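Local coordinates for IroE protein (Escherichia coli, PDB 2GZS) that hydrolyses the trilactone of enterobactin and its C-glucosylated salmochelin forms, usually cutting once to release linearised trimers, and prefers the iron-free siderophores, at residues Asp60-Gln65 against Ala253-Ala258; Arg177-Leu182 against Leu220-Thr225. One frame throughout, in Å; residues are numbered along the deposited sequence.

Contact 1: residues Asp60-Gln65 against Ala253-Ala258; sequences DELLKQ and ASFRQA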
ATOM      1  N   ASP A  60      -3.599  12.224  15.610  1.00 18.02           N
ATOM      2  CA  ASP A  60      -4.980  12.124  16.077  1.00 23.69           C
ATOM      3  C   ASP A  60      -5.944  12.832  15.124  1.00 19.79           C
ATOM      4  O   ASP A  60      -7.092  12.365  15.076  1.00 19.50           O
ATOM      5  CB  ASP A  60      -5.112  12.682  17.508  1.00 23.23           C
ATOM      6  CG  ASP A  60      -4.927  11.697  18.642  1.00 39.43           C
ATOM      7  OD1 ASP A  60      -4.949  10.462  18.442  1.00 30.60           O
ATOM      8  OD2 ASP A  60      -4.741  12.157  19.805  1.00 37.12           O
ATOM      9  N   GLU A  61      -5.557  13.925  14.440  1.00 16.19           N
ATOM     10  CA  GLU A  61      -6.526  14.584  13.553  1.00 20.05           C
ATOM     11  C   GLU A  61      -6.947  13.619  12.440  1.00 17.29           C
ATOM     12  O   GLU A  61      -8.105  13.569  12.106  1.00 18.75           O
ATOM     13  CB  GLU A  61      -6.081  15.864  12.814  1.00 39.79           C
ATOM     14  CG  GLU A  61      -7.075  16.415  11.816  1.00 55.93           C
ATOM     15  CD  GLU A  61      -6.952  16.448  10.311  1.00 76.32           C
ATOM     16  OE1 GLU A  61      -6.187  15.668   9.653  1.00 43.31           O
ATOM     17  OE2 GLU A  61      -7.692  17.310   9.682  1.00 28.88           O
ATOM     18  N   LEU A  62      -6.038  12.837  11.833  1.00 13.70           N
ATOM     19  CA  LEU A  62      -6.453  11.874  10.842  1.00 14.89           C
ATOM     20  C   LEU A  62      -7.337  10.783  11.451  1.00 12.18           C
ATOM     21  O   LEU A  62      -8.349  10.484  10.865  1.00 14.70           O
ATOM     22  CB  LEU A  62      -5.195  11.241  10.170  1.00 16.39           C
ATOM     23  CG  LEU A  62      -5.541  10.162   9.117  1.00 13.08           C
ATOM     24  CD1 LEU A  62      -6.246  10.611   7.884  1.00 17.31           C
ATOM     25  CD2 LEU A  62      -4.219   9.498   8.720  1.00 14.11           C
ATOM     26  N   LEU A  63      -6.924  10.277  12.617  1.00 12.56           N
ATOM     27  CA  LEU A  63      -7.768   9.230  13.229  1.00 12.66           C
ATOM     28  C   LEU A  63      -9.193   9.709  13.560  1.00 12.34           C
ATOM     29  O   LEU A  63     -10.072   8.906  13.328  1.00 13.92           O
ATOM     30  CB  LEU A  63      -7.027   8.701  14.456  1.00 14.73           C
ATOM     31  CG  LEU A  63      -5.606   8.106  14.200  1.00 13.08           C
ATOM     32  CD1 LEU A  63      -5.037   7.525  15.508  1.00 13.20           C
ATOM     33  CD2 LEU A  63      -5.632   7.048  13.106  1.00 16.40           C
ATOM     34  N   LYS A  64      -9.264  10.962  14.009  1.00 13.90           N
ATOM     35  CA  LYS A  64     -10.583  11.567  14.260  1.00 15.25           C
ATOM     36  C   LYS A  64     -11.403  11.600  13.000  1.00 14.97           C
ATOM     37  O   LYS A  64     -12.548  11.200  12.934  1.00 17.00           O
ATOM     38  CB  LYS A  64     -10.335  12.946  14.863  1.00 21.09           C
ATOM     39  CG  LYS A  64     -11.622  13.773  15.000  1.00 26.28           C
ATOM     40  CD  LYS A  64     -11.210  15.103  15.645  1.00 38.49           C
ATOM     41  CE  LYS A  64     -12.335  16.115  15.699  1.00 57.94           C
ATOM     42  NZ  LYS A  64     -12.376  17.030  14.519  1.00 79.50           N
ATOM     43  N   GLN A  65     -10.788  12.050  11.873  1.00 14.21           N
ATOM     44  CA  GLN A  65     -11.559  12.151  10.645  1.00 13.68           C
ATOM     45  C   GLN A  65     -12.009  10.798  10.076  1.00 11.64           C
ATOM     46  O   GLN A  65     -13.043  10.543   9.546  1.00 15.04           O
ATOM     47  CB  GLN A  65     -10.733  12.941   9.590  1.00 18.05           C
ATOM     48  CG  GLN A  65     -11.498  13.229   8.308  1.00 16.55           C
ATOM     49  CD  GLN A  65     -12.695  14.189   8.549  1.00 18.19           C
ATOM     50  OE1 GLN A  65     -12.496  15.130   9.326  1.00 26.77           O
ATOM     51  NE2 GLN A  65     -13.811  13.912   7.918  1.00 19.76           N
ATOM     52  N   ALA A 253       0.086  12.906   1.550  1.00 10.24           N
ATOM     53  CA  ALA A 253      -1.193  13.027   0.888  1.00  8.43           C
ATOM     54  C   ALA A 253      -1.760  11.704   0.439  1.00 10.55           C
ATOM     55  O   ALA A 253      -2.959  11.401   0.550  1.00 10.51           O
ATOM     56  CB  ALA A 253      -1.072  13.950  -0.347  1.00 11.51           C
ATOM     57  N   SER A 254      -0.888  10.895  -0.169  1.00 10.89           N
ATOM     58  CA  SER A 254      -1.391   9.651  -0.768  1.00  9.71           C
ATOM     59  C   SER A 254      -1.747   8.642   0.367  1.00  8.80           C
ATOM     60  O   SER A 254      -2.801   8.037   0.182  1.00  9.98           O
ATOM     61  CB  SER A 254      -0.341   9.131  -1.766  1.00 11.19           C
ATOM     62  OG  SER A 254       0.826   8.672  -1.127  1.00 12.02           O
ATOM     63  N   PHE A 255      -0.931   8.566   1.412  1.00  8.54           N
ATOM     64  CA  PHE A 255      -1.352   7.547   2.422  1.00 10.45           C
ATOM     65  C   PHE A 255      -2.602   8.066   3.124  1.00 12.33           C
ATOM     66  O   PHE A 255      -3.487   7.272   3.449  1.00 11.24           O
ATOM     67  CB  PHE A 255      -0.202   7.231   3.360  1.00 10.09           C
ATOM     68  CG  PHE A 255      -0.092   7.874   4.711  1.00 10.30           C
ATOM     69  CD1 PHE A 255      -0.920   7.501   5.808  1.00 13.41           C
ATOM     70  CD2 PHE A 255       0.851   8.855   4.980  1.00 12.64           C
ATOM     71  CE1 PHE A 255      -0.797   8.103   7.050  1.00 12.99           C
ATOM     72  CE2 PHE A 255       0.945   9.477   6.204  1.00 15.43           C
ATOM     73  CZ  PHE A 255       0.123   9.106   7.269  1.00 11.98           C
ATOM     74  N   ARG A 256      -2.655   9.366   3.420  1.00  9.52           N
ATOM     75  CA  ARG A 256      -3.847   9.824   4.186  1.00 10.06           C
ATOM     76  C   ARG A 256      -5.060   9.754   3.328  1.00  9.22           C
ATOM     77  O   ARG A 256      -6.155   9.361   3.763  1.00 10.40           O
ATOM     78  CB  ARG A 256      -3.544  11.243   4.684  1.00  9.63           C
ATOM     79  CG  ARG A 256      -2.501  11.272   5.772  1.00 10.04           C
ATOM     80  CD  ARG A 256      -2.293  12.743   6.185  1.00 24.40           C
ATOM     81  NE  ARG A 256      -0.988  12.867   6.815  1.00 47.69           N
ATOM     82  CZ  ARG A 256      -0.842  13.283   8.063  1.00 45.87           C
ATOM     83  NH1 ARG A 256      -1.967  13.591   8.698  1.00 45.78           N
ATOM     84  NH2 ARG A 256       0.396  13.355   8.536  1.00 28.14           N
ATOM     85  N   GLN A 257      -5.009  10.107   2.044  1.00  9.29           N
ATOM     86  CA  GLN A 257      -6.170  10.051   1.188  1.00 10.74           C
ATOM     87  C   GLN A 257      -6.616   8.603   0.947  1.00  9.51           C
ATOM     88  O   GLN A 257      -7.800   8.344   0.842  1.00  9.98           O
ATOM     89  CB  GLN A 257      -5.952  10.838  -0.134  1.00 10.25           C
ATOM     90  CG  GLN A 257      -7.221  10.846  -0.999  1.00 12.37           C
ATOM     91  CD  GLN A 257      -8.339  11.667  -0.348  1.00 13.40           C
ATOM     92  OE1 GLN A 257      -8.188  12.880  -0.191  1.00 17.45           O
ATOM     93  NE2 GLN A 257      -9.437  11.050   0.064  1.00 14.82           N
ATOM     94  N   ALA A 258      -5.636   7.675   0.906  1.00  9.66           N
ATOM     95  CA  ALA A 258      -6.046   6.265   0.799  1.00 10.28           C
ATOM     96  C   ALA A 258      -6.828   5.819   2.048  1.00  6.79           C
ATOM     97  O   ALA A 258      -7.833   5.154   1.858  1.00 10.99           O
ATOM     98  CB  ALA A 258      -4.789   5.414   0.560  1.00 10.83           C
TER

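Contact 2: residues Arg177-Leu182 against Leu220-Thr225; sequences RGYDAL and LSKIHT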
ATOM      1  N   ARG A 177      12.239   2.971 -12.131  1.00 17.84           N
ATOM      2  CA  ARG A 177      12.736   2.682 -13.488  1.00 20.89           C
ATOM      3  C   ARG A 177      11.831   1.743 -14.284  1.00 22.89           C
ATOM      4  O   ARG A 177      11.707   1.816 -15.509  1.00 26.76           O
ATOM      5  CB  ARG A 177      14.081   1.970 -13.346  1.00 23.44           C
ATOM      6  CG  ARG A 177      15.199   2.769 -12.720  1.00 30.33           C
ATOM      7  CD  ARG A 177      16.462   1.870 -12.832  1.00 29.42           C
ATOM      8  NE  ARG A 177      16.867   1.836 -14.245  1.00 27.70           N
ATOM      9  CZ  ARG A 177      16.772   0.837 -15.112  1.00 35.57           C
ATOM     10  NH1 ARG A 177      16.258  -0.372 -14.859  1.00 24.15           N
ATOM     11  NH2 ARG A 177      17.226   1.089 -16.343  1.00 31.63           N
ATOM     12  N   GLY A 178      11.188   0.817 -13.583  1.00 20.41           N
ATOM     13  CA  GLY A 178      10.396  -0.130 -14.397  1.00 16.90           C
ATOM     14  C   GLY A 178       8.914   0.199 -14.386  1.00 21.44           C
ATOM     15  O   GLY A 178       8.019  -0.646 -14.550  1.00 17.17           O
ATOM     16  N   TYR A 179       8.591   1.489 -14.171  1.00 20.06           N
ATOM     17  CA  TYR A 179       7.203   1.955 -14.233  1.00 19.87           C
ATOM     18  C   TYR A 179       6.530   1.590 -15.535  1.00 16.84           C
ATOM     19  O   TYR A 179       5.449   1.035 -15.588  1.00 14.95           O
ATOM     20  CB  TYR A 179       7.178   3.484 -14.065  1.00 17.41           C
ATOM     21  CG  TYR A 179       5.979   4.316 -14.383  1.00 19.65           C
ATOM     22  CD1 TYR A 179       4.825   4.070 -13.638  1.00 23.42           C
ATOM     23  CD2 TYR A 179       5.931   5.327 -15.349  1.00 22.59           C
ATOM     24  CE1 TYR A 179       3.672   4.796 -13.868  1.00 24.47           C
ATOM     25  CE2 TYR A 179       4.780   6.071 -15.581  1.00 33.49           C
ATOM     26  CZ  TYR A 179       3.647   5.790 -14.825  1.00 25.62           C
ATOM     27  OH  TYR A 179       2.459   6.479 -14.974  1.00 28.47           O
ATOM     28  N   ASP A 180       7.141   1.941 -16.678  1.00 20.26           N
ATOM     29  CA  ASP A 180       6.510   1.677 -17.956  1.00 20.54           C
ATOM     30  C   ASP A 180       6.384   0.178 -18.185  1.00 15.41           C
ATOM     31  O   ASP A 180       5.356  -0.173 -18.806  1.00 17.34           O
ATOM     32  CB  ASP A 180       7.287   2.305 -19.133  1.00 23.25           C
ATOM     33  CG  ASP A 180       7.227   3.844 -19.100  1.00 29.74           C
ATOM     34  OD1 ASP A 180       6.221   4.372 -19.610  1.00 36.64           O
ATOM     35  OD2 ASP A 180       8.161   4.499 -18.605  1.00 43.99           O
ATOM     36  N   ALA A 181       7.393  -0.574 -17.738  1.00 15.32           N
ATOM     37  CA  ALA A 181       7.244  -2.044 -17.964  1.00 17.07           C
ATOM     38  C   ALA A 181       6.056  -2.616 -17.200  1.00 19.19           C
ATOM     39  O   ALA A 181       5.286  -3.494 -17.631  1.00 18.61           O
ATOM     40  CB  ALA A 181       8.475  -2.810 -17.520  1.00 16.25           C
ATOM     41  N   LEU A 182       5.867  -2.103 -15.974  1.00 15.94           N
ATOM     42  CA  LEU A 182       4.694  -2.492 -15.175  1.00 17.04           C
ATOM     43  C   LEU A 182       3.413  -1.976 -15.763  1.00 16.37           C
ATOM     44  O   LEU A 182       2.409  -2.737 -15.795  1.00 17.01           O
ATOM     45  CB  LEU A 182       4.818  -1.896 -13.751  1.00 20.57           C
ATOM     46  CG  LEU A 182       4.761  -2.696 -12.482  1.00 28.99           C
ATOM     47  CD1 LEU A 182       4.924  -4.187 -12.673  1.00 18.97           C
ATOM     48  CD2 LEU A 182       5.824  -2.158 -11.499  1.00 22.54           C
ATOM     49  N   LEU A 220       0.873  12.007 -17.243  1.00 25.76           N
ATOM     50  CA  LEU A 220      -0.579  12.044 -17.273  1.00 20.36           C
ATOM     51  C   LEU A 220      -1.148  11.434 -18.548  1.00 30.27           C
ATOM     52  O   LEU A 220      -2.239  10.870 -18.538  1.00 24.69           O
ATOM     53  CB  LEU A 220      -1.130  13.479 -17.152  1.00 28.03           C
ATOM     54  CG  LEU A 220      -0.682  14.215 -15.889  1.00 38.87           C
ATOM     55  CD1 LEU A 220      -0.336  15.668 -16.211  1.00 46.36           C
ATOM     56  CD2 LEU A 220      -1.752  14.133 -14.816  1.00 50.08           C
ATOM     57  N   SER A 221      -0.448  11.556 -19.669  1.00 25.93           N
ATOM     58  CA  SER A 221      -0.851  10.901 -20.886  1.00 23.46           C
ATOM     59  C   SER A 221      -0.919   9.390 -20.705  1.00 19.11           C
ATOM     60  O   SER A 221      -1.929   8.782 -21.051  1.00 23.32           O
ATOM     61  CB  SER A 221       0.162  11.261 -21.987  1.00 35.85           C
ATOM     62  OG  SER A 221      -0.195  10.609 -23.180  1.00 38.63           O
ATOM     63  N   LYS A 222       0.121   8.830 -20.134  1.00 17.85           N
ATOM     64  CA  LYS A 222       0.205   7.409 -19.857  1.00 18.92           C
ATOM     65  C   LYS A 222      -0.938   6.965 -18.962  1.00 17.16           C
ATOM     66  O   LYS A 222      -1.541   5.898 -19.194  1.00 19.53           O
ATOM     67  CB  LYS A 222       1.570   7.102 -19.191  1.00 20.61           C
ATOM     68  CG  LYS A 222       2.646   6.981 -20.262  1.00 31.69           C
ATOM     69  CD  LYS A 222       3.937   6.539 -19.588  1.00 44.74           C
ATOM     70  CE  LYS A 222       5.162   7.076 -20.304  1.00 33.06           C
ATOM     71  NZ  LYS A 222       6.306   7.110 -19.336  1.00 61.73           N
ATOM     72  N   ILE A 223      -1.218   7.801 -17.948  1.00 16.92           N
ATOM     73  CA  ILE A 223      -2.284   7.379 -17.040  1.00 14.92           C
ATOM     74  C   ILE A 223      -3.618   7.466 -17.704  1.00 21.33           C
ATOM     75  O   ILE A 223      -4.480   6.579 -17.535  1.00 19.47           O
ATOM     76  CB  ILE A 223      -2.269   8.293 -15.794  1.00 22.77           C
ATOM     77  CG1 ILE A 223      -1.001   8.118 -14.960  1.00 31.84           C
ATOM     78  CG2 ILE A 223      -3.524   8.048 -14.968  1.00 22.75           C
ATOM     79  CD1 ILE A 223      -0.882   9.176 -13.879  1.00 32.84           C
ATOM     80  N   HIS A 224      -3.874   8.491 -18.533  1.00 17.34           N
ATOM     81  CA  HIS A 224      -5.203   8.513 -19.130  1.00 21.12           C
ATOM     82  C   HIS A 224      -5.385   7.336 -20.072  1.00 22.64           C
ATOM     83  O   HIS A 224      -6.483   6.756 -20.084  1.00 21.99           O
ATOM     84  CB  HIS A 224      -5.497   9.857 -19.828  1.00 40.95           C
ATOM     85  CG  HIS A 224      -5.645  10.894 -18.729  1.00 66.03           C
ATOM     86  ND1 HIS A 224      -6.508  10.717 -17.670  1.00 69.76           N
ATOM     87  CD2 HIS A 224      -5.035  12.070 -18.490  1.00 66.60           C
ATOM     88  CE1 HIS A 224      -6.446  11.735 -16.836  1.00 63.71           C
ATOM     89  NE2 HIS A 224      -5.562  12.577 -17.326  1.00 65.20           N
ATOM     90  N   THR A 225      -4.338   6.974 -20.829  1.00 17.93           N
ATOM     91  CA  THR A 225      -4.563   5.804 -21.677  1.00 17.75           C
ATOM     92  C   THR A 225      -4.795   4.564 -20.810  1.00 18.90           C
ATOM     93  O   THR A 225      -5.644   3.719 -21.139  1.00 18.46           O
ATOM     94  CB  THR A 225      -3.317   5.545 -22.535  1.00 26.50           C
ATOM     95  OG1 THR A 225      -3.222   6.653 -23.454  1.00 26.90           O
ATOM     96  CG2 THR A 225      -3.383   4.249 -23.329  1.00 23.91           C
TER

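Contact 1: residues Asp60-Gln65 against Ala253-Ala258
L62 of the short helix 60-66 meets F255 and R256 of the C-terminal helix 247-262, joining two of the helices that flank the central sheet of this alpha/beta-hydrolase fold. The contact is small, burying 143 Å² in all, and the backbones come no nearer than 7.4 Å, between L62 CA and R256 CA.

The apolar part rests on one methyl group. With CG anti to the backbone N (chi1 178°), the L62 side chain reaches out to the second helix, and its CD2 lies 3.8 Å from R256 CG. The same methyl reaches F255 CE1 at 4.1 Å, approaching the ring obliquely. F255 and R256 are thus met together where their side chains adjoin: R256 CG sits 3.7 Å above the plane of the F255 ring, over its centre, so this methylene covers one ring face and its flank is offered to the leucine. L259 and L260, one turn further along helix 247-262, also touch L62, while V54 and R57 of helix 51-57 pack on F255.

No hydrogen bond crosses between 60-65 and 253-258, and the polar part is one of charge at a distance. The R256 chain runs extended from CG to NE and carries its guanidinium past L62 toward the start of helix 60-66. There D59 forms a long, weak ion pair with NH1; D59 also accepts a hydrogen bond from the backbone N of L62, so the same aspartate serves both partners. E61 probably adds to the negative field around the guanidinium without closing a salt bridge, its OE1 remaining 4.8 Å from R256 NH1.

Contact 2: residues Arg177-Leu182 against Leu220-Thr225
Two helices of the alpha/beta-hydrolase fold, 179-187 and 219-232, meet here through the first turn of one and the early turns of the other. G178 takes the N-cap position of helix 179-187, just beyond L175 and G176 of the diisopropyl phosphonate pocket. Y179 and D180 supply that helix's side of the contact, K222 and I223 the other.

The charged link is a salt bridge: K222 NZ donates to D180 OD1 at 2.8 Å, and OD1 accepts through its syn lone pair, on the side of OD2. D180 OD2 is further off, 3.3 Å from K222 NZ, so the ammonium addresses the carboxylate unevenly. K222 turns its CG away from its carbonyl carbon (chi1 -82°), and its chain, bent at chi3, runs past D180 OD1, so that K222 CE (3.0 Å) as well as NZ lies close to that oxygen and the hydrogen bond leaves NZ almost square to the CE-NZ bond. D180 is exposed, which places this bridge at the outer margin of the contact.

Deeper in, a chi1 of 166°, with CG opposite the backbone N, sends the Y179 ring across to helix 219-232. Its CE2 lies 4.1 Å from K222 CD, where the lysine's methylenes pass obliquely by the ring. Beyond, Y179 meets I223 nearly square on, OH approaching I223 CG1 at 3.8 Å; I223 in turn packs on F239 of strand 237-241. Replacing K222 with an alanine would probably leave D180 without its cationic mate in this contact, and CE2 of Y179 without the methylene that lies against it.

Tyrosine and isoleucine buried inside, an acid-lysine pair at the solvent side: this pair meets as amphipathic helices flanking the central sheet of an alpha/beta-hydrolase fold.

Both contacts join helices around the central sheet, but they share no helix; their centres are about 27 Å apart and their nearest atoms about 12 Å. Contact 1 is the more buried, its centre about 14 Å from that of the chain, and it brings together parts of the sequence 188 residues apart. Contact 2, about 18 Å out, joins elements only 38 residues apart and is partly exposed. The chemistry follows: contact 1 works by aliphatic and aromatic packing, its opposite charges held at a distance, whereas contact 2 adds a direct salt bridge at its exposed side. Contact 2 is also nearer the bound phosphonate: the Y179 side chain is about 8 Å away, that of F255 about 12 Å.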